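Local coordinates for protein putative NAD-dependent epimerase/dehydratase (Bacillus halodurans, PDB 3E8X) that binds NADP through a Rossmann-type nucleotide-binding domain and is probably an NAD(P)-dependent epimerase or dehydratase, though its substrate and reaction are not established, at residues Ile127-Val132 with Val168-Leu173; Arg193-His198 with Phe218-Gly223; Ala201-Glu206 with Thr225-Val230. All coordinates share one frame; numbering follows the deposited sequence.

Contact 1: residues Ile127-Val132 with Val168-Leu173; sequences IMVSSV and VRPGPL. With NAP (NADP nicotinamide-adenine-dinucleotide phosphate), chain B.
V168 is hydrogen-bonded through its backbone N to M128 and through its O to S130, which sets the parallel pairing of strands 127-129 and 168-170 with V129 opposite V168. V168 N donates to M128 O at 3.0 Å, and S130 N donates to V168 O at 2.8 Å; the short strand axes lie 18° apart. Beyond the end of strand 127-129, V132 N makes a hydrogen bond to P170 O at 3.0 Å, from above the carbonyl plane rather than on a lone pair.

R169 can be followed outward. Its CB lies against the carbonyl of S131, and CG meets both S131 O, at 3.4 Å, and S130 CB. CD still runs beside S131 O. The chain is extended from CG to NE, and R169 NE comes 4.0 Å from S130 OG, which lies near the guanidinium plane at its edge. At the tip both groups turn to one acceptor: D155 OD2 takes a salt bridge from R169 NH2 and a hydrogen bond from S130 OG. D155 belongs to helix 145-160, which connects these strands as a beta-alpha-beta crossover.

The nicotinamide lies against the turn after strand 127-129 and the last part of strand 164-174. S131 OG is 3.1 Å from NADP C5N. L173 N donates to the carboxamide O7N at 3.0 Å, nearly straight at 174°; this bond, with L173 CD1 against C2N and C3N, probably restricts rotation of the carboxamide and ring.

Contact 2: residues Arg193-His198 with Phe218-Gly223; sequences RSITRH and FEVLNG. With NAP (NADP nicotinamide-adenine-dinucleotide phosphate), chain B.
In the Rossmann-type sheet, the end of short strand 195-196, where it runs into helix 197-207, meets strand 216-223. The end-to-end directions of the touching parts, CA of R193 to CA of T196 against CA of V220 to CA of G223, are 101° apart. The two are not paired as neighbouring strands; the hydrogen bonds that join them both involve N222. Its backbone N donates to S194 O at 3.0 Å. Its side chain then crosses that of T196 at about a right angle, and N222 OD1 accepts T196 N at 2.9 Å, the donor tilted 29° from the amide plane. One asparagine therefore holds segment 193-198 on both sides of I195, through backbone and side chain. The other end of the amide, ND2, donates to K181 O and to D199 OD2, which also receives T196 OG1 of the N-cap residue, so D199 ties the amide to the start of the helix.

I195 fills the apolar side of the junction: its CG1 stands anti to the backbone N (chi1 -174°), and I195 CD1 reaches V220 CG2 at 3.8 Å. Farther out, in one of its two modelled conformers, R193 lays a guanidinium face over N222 O.

Directly after the cap, R197 extends to NADP and donates from NE to phosphate oxygen O1N at 2.6 Å, with a weak second bond from NH2 to the same oxygen. The arrangement is a strand-to-helix turn with an N-capping threonine, carrying a cofactor-binding arginine in the first turn of its helix.

Contact 3: residues Ala201-Glu206 with Thr225-Val230; sequences AKVIAE and TPIAKV
Helix 197-207 and the opening turn of helix 227-232 approach with their closest CA atoms, V203 and I227, 6.3 Å apart, in a helix-helix packing on the flank of the Rossmann-type fold. Within segment 201-206, A205 N bonds to A201 O and E206 N to K202 O; in 225-230, V230 N returns to P226 O. No hydrogen bond joins the two segments directly.

I227 points at helix 197-207 and carries most of the apolar contact. Its CD1 comes up to K202 CB at 3.6 Å. Beside this, I227 CG1 lies against V203 CG2, and I227 CG2 rests 4.0 Å from E206 CB. K202 crosses I227 at about a right angle and leads its NZ away to a salt bridge with E40 of helix 32-43.

E206 has CG anti to the backbone N (chi1 -172°) and bends at chi2, which lays its carboxylate beside A228. OE1 forms a salt bridge with K44. An alanine here is likely to leave K44 without this partner and to break the water link to A228. In that link one water donates to both helices, reaching E206 OE2 at 2.7 Å and A228 O at 2.8 Å.

Contact 1 closes before contacts 2 and 3 open, whereas the segments of the latter two alternate along the chain. Contact 1 lies nearest the chain's centre. Its centre is about 8 Å from that of contact 2 and about 14 Å from that of contact 3, and the centres of contacts 2 and 3 are about 10 Å apart. Strand 164-174 pairs in parallel with 125-129, 195-196 and 216-223, so contacts 1 and 2 share one sheet, and both touch NADP. Contacts 2 and 3 share helix 197-207, whose I204 and V203 pack on V129 and F218. R197 binds NADP at its start and I227 packs farther along it, so the helix begins at the cofactor and runs on to helix 227-232.

Contact 1: residues Ile127-Val132 with Val168-Leu173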
loop_
_atom_site.group_PDB
_atom_site.type_symbol
_atom_site.label_atom_id
_atom_site.label_comp_id
_atom_site.label_asym_id
_atom_site.label_seq_id
_atom_site.Cartn_x
_atom_site.Cartn_y
_atom_site.Cartn_z
ATOM N N ILE A 127 -10.018 -8.314 13.824
ATOM C CA ILE A 127 -9.808 -7.019 14.486
ATOM C C ILE A 127 -8.440 -6.432 14.068
ATOM O O ILE A 127 -7.383 -7.035 14.278
ATOM C CB ILE A 127 -9.856 -7.159 16.051
ATOM C CG1 ILE A 127 -10.947 -8.195 16.488
ATOM C CG2 ILE A 127 -9.935 -5.746 16.749
ATOM C CD1 ILE A 127 -12.323 -7.865 16.071
HETATM N N MSE A 128 -8.489 -5.260 13.440
HETATM C CA MSE A 128 -7.333 -4.507 13.076
HETATM C C MSE A 128 -6.991 -3.469 14.154
HETATM O O MSE A 128 -7.836 -2.687 14.592
HETATM C CB MSE A 128 -7.600 -3.796 11.767
HETATM C CG MSE A 128 -6.576 -2.763 11.407
HETATM SE SE MSE A 128 -4.957 -3.728 10.914
HETATM C CE MSE A 128 -5.387 -4.412 9.184
ATOM N N VAL A 129 -5.736 -3.488 14.599
ATOM C CA VAL A 129 -5.176 -2.418 15.433
ATOM C C VAL A 129 -4.472 -1.467 14.489
ATOM O O VAL A 129 -3.420 -1.745 13.975
ATOM C CB VAL A 129 -4.220 -2.954 16.522
ATOM C CG1 VAL A 129 -3.722 -1.835 17.414
ATOM C CG2 VAL A 129 -4.928 -4.049 17.325
ATOM N N SER A 130 -5.113 -0.339 14.279
ATOM C CA SER A 130 -4.668 0.672 13.386
ATOM C C SER A 130 -4.153 1.877 14.190
ATOM O O SER A 130 -3.423 1.711 15.167
ATOM C CB SER A 130 -5.842 1.041 12.460
ATOM O OG SER A 130 -5.443 1.932 11.477
ATOM N N SER A 131 -4.463 3.085 13.730
ATOM C CA SER A 131 -3.979 4.330 14.349
ATOM C C SER A 131 -4.866 5.507 13.920
ATOM O O SER A 131 -5.405 5.509 12.816
ATOM C CB SER A 131 -2.519 4.596 13.930
ATOM O OG SER A 131 -1.927 5.768 14.506
ATOM N N VAL A 132 -5.021 6.506 14.801
ATOM C CA VAL A 132 -5.439 7.851 14.345
ATOM C C VAL A 132 -4.352 8.408 13.401
ATOM O O VAL A 132 -3.178 7.964 13.405
ATOM C CB VAL A 132 -5.658 8.866 15.537
ATOM C CG1 VAL A 132 -6.684 8.327 16.522
ATOM C CG2 VAL A 132 -4.310 9.174 16.228
ATOM N N VAL A 168 -9.915 -0.596 15.063
ATOM C CA VAL A 168 -9.638 0.213 16.269
ATOM C C VAL A 168 -8.450 1.105 15.953
ATOM O O VAL A 168 -7.366 0.618 15.694
ATOM C CB VAL A 168 -9.333 -0.707 17.481
ATOM C CG1 VAL A 168 -9.273 0.096 18.806
ATOM C CG2 VAL A 168 -10.402 -1.817 17.546
ATOM N N ARG A 169 -8.682 2.417 15.993
ATOM C CA ARG A 169 -7.642 3.413 15.742
ATOM C C ARG A 169 -7.270 4.136 17.036
ATOM O O ARG A 169 -7.840 5.187 17.341
ATOM C CB ARG A 169 -8.137 4.410 14.669
ATOM C CG ARG A 169 -8.261 3.759 13.309
ATOM C CD ARG A 169 -8.992 4.595 12.286
ATOM N NE ARG A 169 -8.749 4.039 10.961
ATOM C CZ ARG A 169 -9.228 4.532 9.827
ATOM N NH1 ARG A 169 -10.011 5.592 9.813
ATOM N NH2 ARG A 169 -8.868 3.976 8.686
ATOM N N PRO A 170 -6.319 3.581 17.822
ATOM C CA PRO A 170 -5.907 4.325 19.003
ATOM C C PRO A 170 -5.200 5.625 18.666
ATOM O O PRO A 170 -4.539 5.727 17.620
ATOM C CB PRO A 170 -4.946 3.385 19.740
ATOM C CG PRO A 170 -4.849 2.158 18.949
ATOM C CD PRO A 170 -5.596 2.315 17.675
ATOM N N GLY A 171 -5.348 6.600 19.559
ATOM C CA GLY A 171 -4.464 7.764 19.657
ATOM C C GLY A 171 -3.026 7.387 19.996
ATOM O O GLY A 171 -2.684 6.195 20.085
ATOM N N PRO A 172 -2.166 8.403 20.197
ATOM C CA PRO A 172 -0.796 8.230 20.685
ATOM C C PRO A 172 -0.757 7.272 21.879
ATOM O O PRO A 172 -1.546 7.433 22.791
ATOM C CB PRO A 172 -0.408 9.654 21.115
ATOM C CG PRO A 172 -1.200 10.550 20.130
ATOM C CD PRO A 172 -2.516 9.835 20.013
ATOM N N LEU A 173 0.110 6.270 21.853
ATOM C CA LEU A 173 0.110 5.252 22.882
ATOM C C LEU A 173 0.971 5.681 24.061
ATOM O O LEU A 173 1.970 6.375 23.892
ATOM C CB LEU A 173 0.580 3.903 22.305
ATOM C CG LEU A 173 -0.246 3.277 21.186
ATOM C CD1 LEU A 173 0.458 2.067 20.612
ATOM C CD2 LEU A 173 -1.651 2.898 21.697
HETATM P PA NAP B . 5.169 -3.206 19.398
HETATM O O1A NAP B . 6.246 -2.691 18.438
HETATM O O2A NAP B . 5.475 -3.326 20.875
HETATM O O5B NAP B . 4.631 -4.596 18.763
HETATM C C5B NAP B . 4.957 -5.048 17.436
HETATM C C4B NAP B . 5.168 -6.559 17.351
HETATM O O4B NAP B . 5.236 -6.892 15.953
HETATM C C3B NAP B . 6.472 -7.092 17.996
HETATM O O3B NAP B . 6.261 -8.083 19.018
HETATM C C2B NAP B . 7.229 -7.744 16.850
HETATM O O2B NAP B . 7.960 -8.955 17.162
HETATM C C1B NAP B . 6.085 -8.031 15.864
HETATM N N9A NAP B . 6.641 -8.298 14.513
HETATM C C8A NAP B . 7.522 -7.539 13.843
HETATM N N7A NAP B . 7.817 -8.144 12.676
HETATM C C5A NAP B . 7.106 -9.288 12.625
HETATM C C6A NAP B . 6.990 -10.320 11.688
HETATM N N6A NAP B . 7.688 -10.270 10.535
HETATM N N1A NAP B . 6.197 -11.389 11.934
HETATM C C2A NAP B . 5.509 -11.448 13.076
HETATM N N3A NAP B . 5.595 -10.475 14.005
HETATM C C4A NAP B . 6.382 -9.385 13.798
HETATM O O3 NAP B . 3.880 -2.210 19.236
HETATM P PN NAP B . 2.729 -1.855 20.339
HETATM O O1N NAP B . 3.243 -0.683 21.129
HETATM O O2N NAP B . 2.258 -3.178 20.899
HETATM O O5D NAP B . 1.561 -1.154 19.490
HETATM C C5D NAP B . 0.657 -1.925 18.707
HETATM C C4D NAP B . 0.415 -1.172 17.411
HETATM O O4D NAP B . -0.208 0.091 17.647
HETATM C C3D NAP B . 1.721 -0.866 16.691
HETATM O O3D NAP B . 2.093 -2.004 15.900
HETATM C C2D NAP B . 1.435 0.444 15.950
HETATM O O2D NAP B . 1.249 0.265 14.562
HETATM C C1D NAP B . 0.122 0.982 16.567
HETATM N N1N NAP B . 0.148 2.400 17.043
HETATM C C2N NAP B . 1.188 2.916 17.743
HETATM C C3N NAP B . 1.154 4.257 18.183
HETATM C C7N NAP B . 2.269 4.872 19.001
HETATM O O7N NAP B . 2.035 5.918 19.635
HETATM N N7N NAP B . 3.451 4.237 19.061
HETATM C C4N NAP B . 0.039 5.045 17.891
HETATM C C5N NAP B . -1.011 4.490 17.180
HETATM C C6N NAP B . -0.925 3.169 16.776
HETATM P P2B NAP B . 9.306 -9.034 18.091
HETATM O O1X NAP B . 8.826 -9.185 19.509
HETATM O O2X NAP B . 10.019 -10.287 17.590
HETATM O O3X NAP B . 9.989 -7.705 17.845
HETATM O O HOH W 1 -1.734 5.176 17.718
#

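Contact 2: residues Arg193-His198 with Phe218-Gly223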
loop_
_atom_site.group_PDB
_atom_site.type_symbol
_atom_site.label_atom_id
_atom_site.label_comp_id
_atom_site.label_asym_id
_atom_site.label_seq_id
_atom_site.Cartn_x
_atom_site.Cartn_y
_atom_site.Cartn_z
ATOM N N ARG A 193 -5.249 14.014 23.486
ATOM C CA ARG A 193 -5.043 13.031 24.534
ATOM C C ARG A 193 -4.344 11.797 23.959
ATOM O O ARG A 193 -4.209 11.646 22.741
ATOM C CB ARG A 193 -6.387 12.652 25.194
ATOM C CG ARG A 193 -6.950 13.741 26.138
ATOM C CD ARG A 193 -7.952 13.193 27.195
ATOM N NE ARG A 193 -7.354 12.255 28.163
ATOM C CZ ARG A 193 -7.903 11.902 29.332
ATOM N NH1 ARG A 193 -9.069 12.410 29.727
ATOM N NH2 ARG A 193 -7.274 11.028 30.110
ATOM N N SER A 194 -3.891 10.947 24.870
ATOM C CA SER A 194 -3.232 9.668 24.624
ATOM C C SER A 194 -4.150 8.525 25.022
ATOM O O SER A 194 -5.238 8.750 25.560
ATOM C CB SER A 194 -1.981 9.582 25.505
ATOM O OG SER A 194 -0.817 9.838 24.781
ATOM N N ILE A 195 -3.700 7.284 24.803
ATOM C CA ILE A 195 -4.379 6.144 25.393
ATOM C C ILE A 195 -3.315 5.150 25.863
ATOM O O ILE A 195 -2.328 4.931 25.168
ATOM C CB ILE A 195 -5.449 5.455 24.419
ATOM C CG1 ILE A 195 -6.230 4.342 25.171
ATOM C CG2 ILE A 195 -4.817 4.935 23.047
ATOM C CD1 ILE A 195 -7.504 3.896 24.467
ATOM N N THR A 196 -3.530 4.549 27.031
ATOM C CA THR A 196 -2.595 3.549 27.512
ATOM C C THR A 196 -2.697 2.275 26.654
ATOM O O THR A 196 -3.754 1.930 26.146
ATOM C CB THR A 196 -2.727 3.227 29.028
ATOM O OG1 THR A 196 -3.899 2.448 29.294
ATOM C CG2 THR A 196 -2.714 4.494 29.882
ATOM N N ARG A 197 -1.583 1.595 26.483
ATOM C CA ARG A 197 -1.593 0.311 25.803
ATOM C C ARG A 197 -2.481 -0.749 26.510
ATOM O O ARG A 197 -3.058 -1.631 25.845
ATOM C CB ARG A 197 -0.161 -0.182 25.638
ATOM C CG ARG A 197 0.651 0.602 24.641
ATOM C CD ARG A 197 2.053 -0.003 24.459
ATOM N NE ARG A 197 2.756 0.584 23.323
ATOM C CZ ARG A 197 3.385 1.744 23.357
ATOM N NH1 ARG A 197 3.476 2.441 24.476
ATOM N NH2 ARG A 197 3.963 2.195 22.266
ATOM N N HIS A 198 -2.542 -0.689 27.843
ATOM C CA HIS A 198 -3.408 -1.563 28.640
ATOM C C HIS A 198 -4.868 -1.403 28.190
ATOM O O HIS A 198 -5.571 -2.370 27.993
ATOM C CB HIS A 198 -3.361 -1.240 30.133
ATOM C CG HIS A 198 -2.226 -1.854 30.872
ATOM N ND1 HIS A 198 -2.146 -3.208 31.119
ATOM C CD2 HIS A 198 -1.135 -1.291 31.465
ATOM C CE1 HIS A 198 -1.036 -3.458 31.801
ATOM N NE2 HIS A 198 -0.414 -2.312 32.044
ATOM N N PHE A 218 -13.429 2.945 14.369
ATOM C CA PHE A 218 -13.486 4.057 15.333
ATOM C C PHE A 218 -12.129 4.395 15.890
ATOM O O PHE A 218 -11.246 3.534 16.024
ATOM C CB PHE A 218 -14.532 3.768 16.488
ATOM C CG PHE A 218 -14.136 2.632 17.388
ATOM C CD1 PHE A 218 -13.438 2.873 18.557
ATOM C CD2 PHE A 218 -14.369 1.319 17.005
ATOM C CE1 PHE A 218 -13.021 1.808 19.372
ATOM C CE2 PHE A 218 -13.948 0.264 17.793
ATOM C CZ PHE A 218 -13.290 0.506 18.978
ATOM N N GLU A 219 -12.010 5.654 16.295
ATOM C CA GLU A 219 -10.834 6.154 17.028
ATOM C C GLU A 219 -11.091 6.098 18.552
ATOM O O GLU A 219 -12.223 6.228 18.997
ATOM C CB GLU A 219 -10.468 7.563 16.551
ATOM C CG GLU A 219 -10.130 7.596 15.050
ATOM C CD GLU A 219 -9.975 9.008 14.467
ATOM O OE1 GLU A 219 -9.907 9.997 15.252
ATOM O OE2 GLU A 219 -9.939 9.105 13.213
ATOM N N VAL A 220 -10.036 5.838 19.326
ATOM C CA VAL A 220 -10.167 5.645 20.776
ATOM C C VAL A 220 -9.040 6.332 21.543
ATOM O O VAL A 220 -7.860 6.153 21.210
ATOM C CB VAL A 220 -10.378 4.131 21.158
ATOM C CG1 VAL A 220 -9.197 3.219 20.753
ATOM C CG2 VAL A 220 -10.803 4.018 22.652
ATOM N N LEU A 221 -9.439 7.183 22.519
ATOM C CA LEU A 221 -8.545 7.872 23.443
ATOM C C LEU A 221 -8.897 7.484 24.875
ATOM O O LEU A 221 -9.961 6.910 25.124
ATOM C CB LEU A 221 -8.668 9.402 23.261
ATOM C CG LEU A 221 -8.408 9.944 21.825
ATOM C CD1 LEU A 221 -8.661 11.445 21.709
ATOM C CD2 LEU A 221 -7.001 9.567 21.331
ATOM N N ASN A 222 -8.015 7.764 25.846
ATOM C CA ASN A 222 -8.470 7.698 27.250
ATOM C C ASN A 222 -9.431 8.850 27.442
ATOM O O ASN A 222 -9.315 9.885 26.807
ATOM C CB ASN A 222 -7.334 7.744 28.306
ATOM C CG ASN A 222 -6.680 6.362 28.572
ATOM O OD1 ASN A 222 -5.484 6.236 28.398
ATOM N ND2 ASN A 222 -7.458 5.349 29.025
ATOM N N GLY A 223 -10.380 8.650 28.337
ATOM C CA GLY A 223 -11.476 9.595 28.580
ATOM C C GLY A 223 -12.220 9.198 29.852
ATOM O O GLY A 223 -11.600 8.706 30.816
HETATM P PA NAP B . 5.169 -3.206 19.398
HETATM O O1A NAP B . 6.246 -2.691 18.438
HETATM O O2A NAP B . 5.475 -3.326 20.875
HETATM O O5B NAP B . 4.631 -4.596 18.763
HETATM C C5B NAP B . 4.957 -5.048 17.436
HETATM C C4B NAP B . 5.168 -6.559 17.351
HETATM O O4B NAP B . 5.236 -6.892 15.953
HETATM C C3B NAP B . 6.472 -7.092 17.996
HETATM O O3B NAP B . 6.261 -8.083 19.018
HETATM C C2B NAP B . 7.229 -7.744 16.850
HETATM O O2B NAP B . 7.960 -8.955 17.162
HETATM C C1B NAP B . 6.085 -8.031 15.864
HETATM N N9A NAP B . 6.641 -8.298 14.513
HETATM C C8A NAP B . 7.522 -7.539 13.843
HETATM N N7A NAP B . 7.817 -8.144 12.676
HETATM C C5A NAP B . 7.106 -9.288 12.625
HETATM C C6A NAP B . 6.990 -10.320 11.688
HETATM N N6A NAP B . 7.688 -10.270 10.535
HETATM N N1A NAP B . 6.197 -11.389 11.934
HETATM C C2A NAP B . 5.509 -11.448 13.076
HETATM N N3A NAP B . 5.595 -10.475 14.005
HETATM C C4A NAP B . 6.382 -9.385 13.798
HETATM O O3 NAP B . 3.880 -2.210 19.236
HETATM P PN NAP B . 2.729 -1.855 20.339
HETATM O O1N NAP B . 3.243 -0.683 21.129
HETATM O O2N NAP B . 2.258 -3.178 20.899
HETATM O O5D NAP B . 1.561 -1.154 19.490
HETATM C C5D NAP B . 0.657 -1.925 18.707
HETATM C C4D NAP B . 0.415 -1.172 17.411
HETATM O O4D NAP B . -0.208 0.091 17.647
HETATM C C3D NAP B . 1.721 -0.866 16.691
HETATM O O3D NAP B . 2.093 -2.004 15.900
HETATM C C2D NAP B . 1.435 0.444 15.950
HETATM O O2D NAP B . 1.249 0.265 14.562
HETATM C C1D NAP B . 0.122 0.982 16.567
HETATM N N1N NAP B . 0.148 2.400 17.043
HETATM C C2N NAP B . 1.188 2.916 17.743
HETATM C C3N NAP B . 1.154 4.257 18.183
HETATM C C7N NAP B . 2.269 4.872 19.001
HETATM O O7N NAP B . 2.035 5.918 19.635
HETATM N N7N NAP B . 3.451 4.237 19.061
HETATM C C4N NAP B . 0.039 5.045 17.891
HETATM C C5N NAP B . -1.011 4.490 17.180
HETATM C C6N NAP B . -0.925 3.169 16.776
HETATM P P2B NAP B . 9.306 -9.034 18.091
HETATM O O1X NAP B . 8.826 -9.185 19.509
HETATM O O2X NAP B . 10.019 -10.287 17.590
HETATM O O3X NAP B . 9.989 -7.705 17.845
#

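Contact 3: residues Ala201-Glu206 with Thr225-Val230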
loop_
_atom_site.group_PDB
_atom_site.type_symbol
_atom_site.label_atom_id
_atom_site.label_comp_id
_atom_site.label_asym_id
_atom_site.label_seq_id
_atom_site.Cartn_x
_atom_site.Cartn_y
_atom_site.Cartn_z
ATOM N N ALA A 201 -5.740 -2.750 24.783
ATOM C CA ALA A 201 -5.910 -4.183 24.871
ATOM C C ALA A 201 -7.321 -4.523 25.415
ATOM O O ALA A 201 -7.963 -5.453 24.933
ATOM C CB ALA A 201 -4.783 -4.843 25.700
ATOM N N LYS A 202 -7.747 -3.793 26.450
ATOM C CA LYS A 202 -9.059 -3.950 27.069
ATOM C C LYS A 202 -10.198 -3.699 26.075
ATOM O O LYS A 202 -11.180 -4.434 26.044
ATOM C CB LYS A 202 -9.194 -3.009 28.281
ATOM C CG LYS A 202 -8.598 -3.535 29.549
ATOM C CD LYS A 202 -8.659 -2.499 30.672
ATOM C CE LYS A 202 -7.693 -2.796 31.814
ATOM N NZ LYS A 202 -7.931 -4.126 32.416
ATOM N N VAL A 203 -10.076 -2.647 25.283
ATOM C CA VAL A 203 -11.026 -2.350 24.239
ATOM C C VAL A 203 -11.155 -3.500 23.218
ATOM O O VAL A 203 -12.243 -3.943 22.925
ATOM C CB VAL A 203 -10.673 -1.041 23.502
ATOM C CG1 VAL A 203 -11.590 -0.855 22.279
ATOM C CG2 VAL A 203 -10.773 0.163 24.462
ATOM N N ILE A 204 -10.034 -4.009 22.739
ATOM C CA ILE A 204 -10.036 -5.087 21.755
ATOM C C ILE A 204 -10.709 -6.310 22.317
ATOM O O ILE A 204 -11.575 -6.874 21.679
ATOM C CB ILE A 204 -8.590 -5.461 21.286
ATOM C CG1 ILE A 204 -7.970 -4.268 20.547
ATOM C CG2 ILE A 204 -8.579 -6.788 20.423
ATOM C CD1 ILE A 204 -6.417 -4.274 20.401
ATOM N N ALA A 205 -10.252 -6.760 23.488
ATOM C CA ALA A 205 -10.824 -7.943 24.163
ATOM C C ALA A 205 -12.343 -7.776 24.421
ATOM O O ALA A 205 -13.123 -8.721 24.308
ATOM C CB ALA A 205 -10.064 -8.243 25.471
ATOM N N GLU A 206 -12.772 -6.560 24.714
ATOM C CA GLU A 206 -14.173 -6.320 25.025
ATOM C C GLU A 206 -15.049 -6.583 23.797
ATOM O O GLU A 206 -16.172 -7.080 23.930
ATOM C CB GLU A 206 -14.381 -4.879 25.524
ATOM C CG GLU A 206 -15.771 -4.592 26.064
ATOM C CD GLU A 206 -16.108 -5.348 27.354
ATOM O OE1 GLU A 206 -15.201 -5.870 28.041
ATOM O OE2 GLU A 206 -17.288 -5.369 27.703
ATOM N N THR A 225 -15.528 7.361 30.000
ATOM C CA THR A 225 -16.569 6.387 29.921
ATOM C C THR A 225 -15.960 4.995 30.101
ATOM O O THR A 225 -15.006 4.634 29.423
ATOM C CB THR A 225 -17.294 6.445 28.575
ATOM O OG1 THR A 225 -17.643 7.794 28.274
ATOM C CG2 THR A 225 -18.521 5.543 28.563
ATOM N N PRO A 226 -16.532 4.198 31.011
ATOM C CA PRO A 226 -16.058 2.823 31.142
ATOM C C PRO A 226 -16.082 2.040 29.814
ATOM O O PRO A 226 -17.036 2.132 29.069
ATOM C CB PRO A 226 -17.007 2.232 32.191
ATOM C CG PRO A 226 -17.419 3.421 33.032
ATOM C CD PRO A 226 -17.581 4.523 32.005
ATOM N N ILE A 227 -15.034 1.258 29.563
ATOM C CA ILE A 227 -14.843 0.522 28.318
ATOM C C ILE A 227 -16.034 -0.393 27.925
ATOM O O ILE A 227 -16.400 -0.453 26.783
ATOM C CB ILE A 227 -13.482 -0.306 28.362
ATOM C CG1 ILE A 227 -12.275 0.645 28.241
ATOM C CG2 ILE A 227 -13.463 -1.410 27.252
ATOM C CD1 ILE A 227 -10.936 0.098 28.723
ATOM N N ALA A 228 -16.621 -1.114 28.871
ATOM C CA ALA A 228 -17.790 -1.969 28.615
ATOM C C ALA A 228 -18.959 -1.161 28.041
ATOM O O ALA A 228 -19.574 -1.573 27.080
ATOM C CB ALA A 228 -18.229 -2.714 29.888
ATOM N N LYS A 229 -19.225 -0.003 28.634
ATOM C CA LYS A 229 -20.293 0.876 28.188
ATOM C C LYS A 229 -20.030 1.506 26.808
ATOM O O LYS A 229 -20.938 1.637 25.978
ATOM C CB LYS A 229 -20.568 1.926 29.260
ATOM C CG LYS A 229 -21.624 2.905 28.897
ATOM C CD LYS A 229 -21.941 3.819 30.059
ATOM C CE LYS A 229 -22.884 4.881 29.650
ATOM N NZ LYS A 229 -22.958 5.907 30.696
ATOM N N VAL A 230 -18.787 1.891 26.547
ATOM C CA VAL A 230 -18.419 2.429 25.239
ATOM C C VAL A 230 -18.702 1.388 24.156
ATOM O O VAL A 230 -19.235 1.721 23.100
ATOM C CB VAL A 230 -16.914 2.915 25.222
ATOM C CG1 VAL A 230 -16.400 2.958 23.883
ATOM C CG2 VAL A 230 -16.759 4.337 25.892
HETATM O O HOH W 2 -19.415 -4.248 26.392
#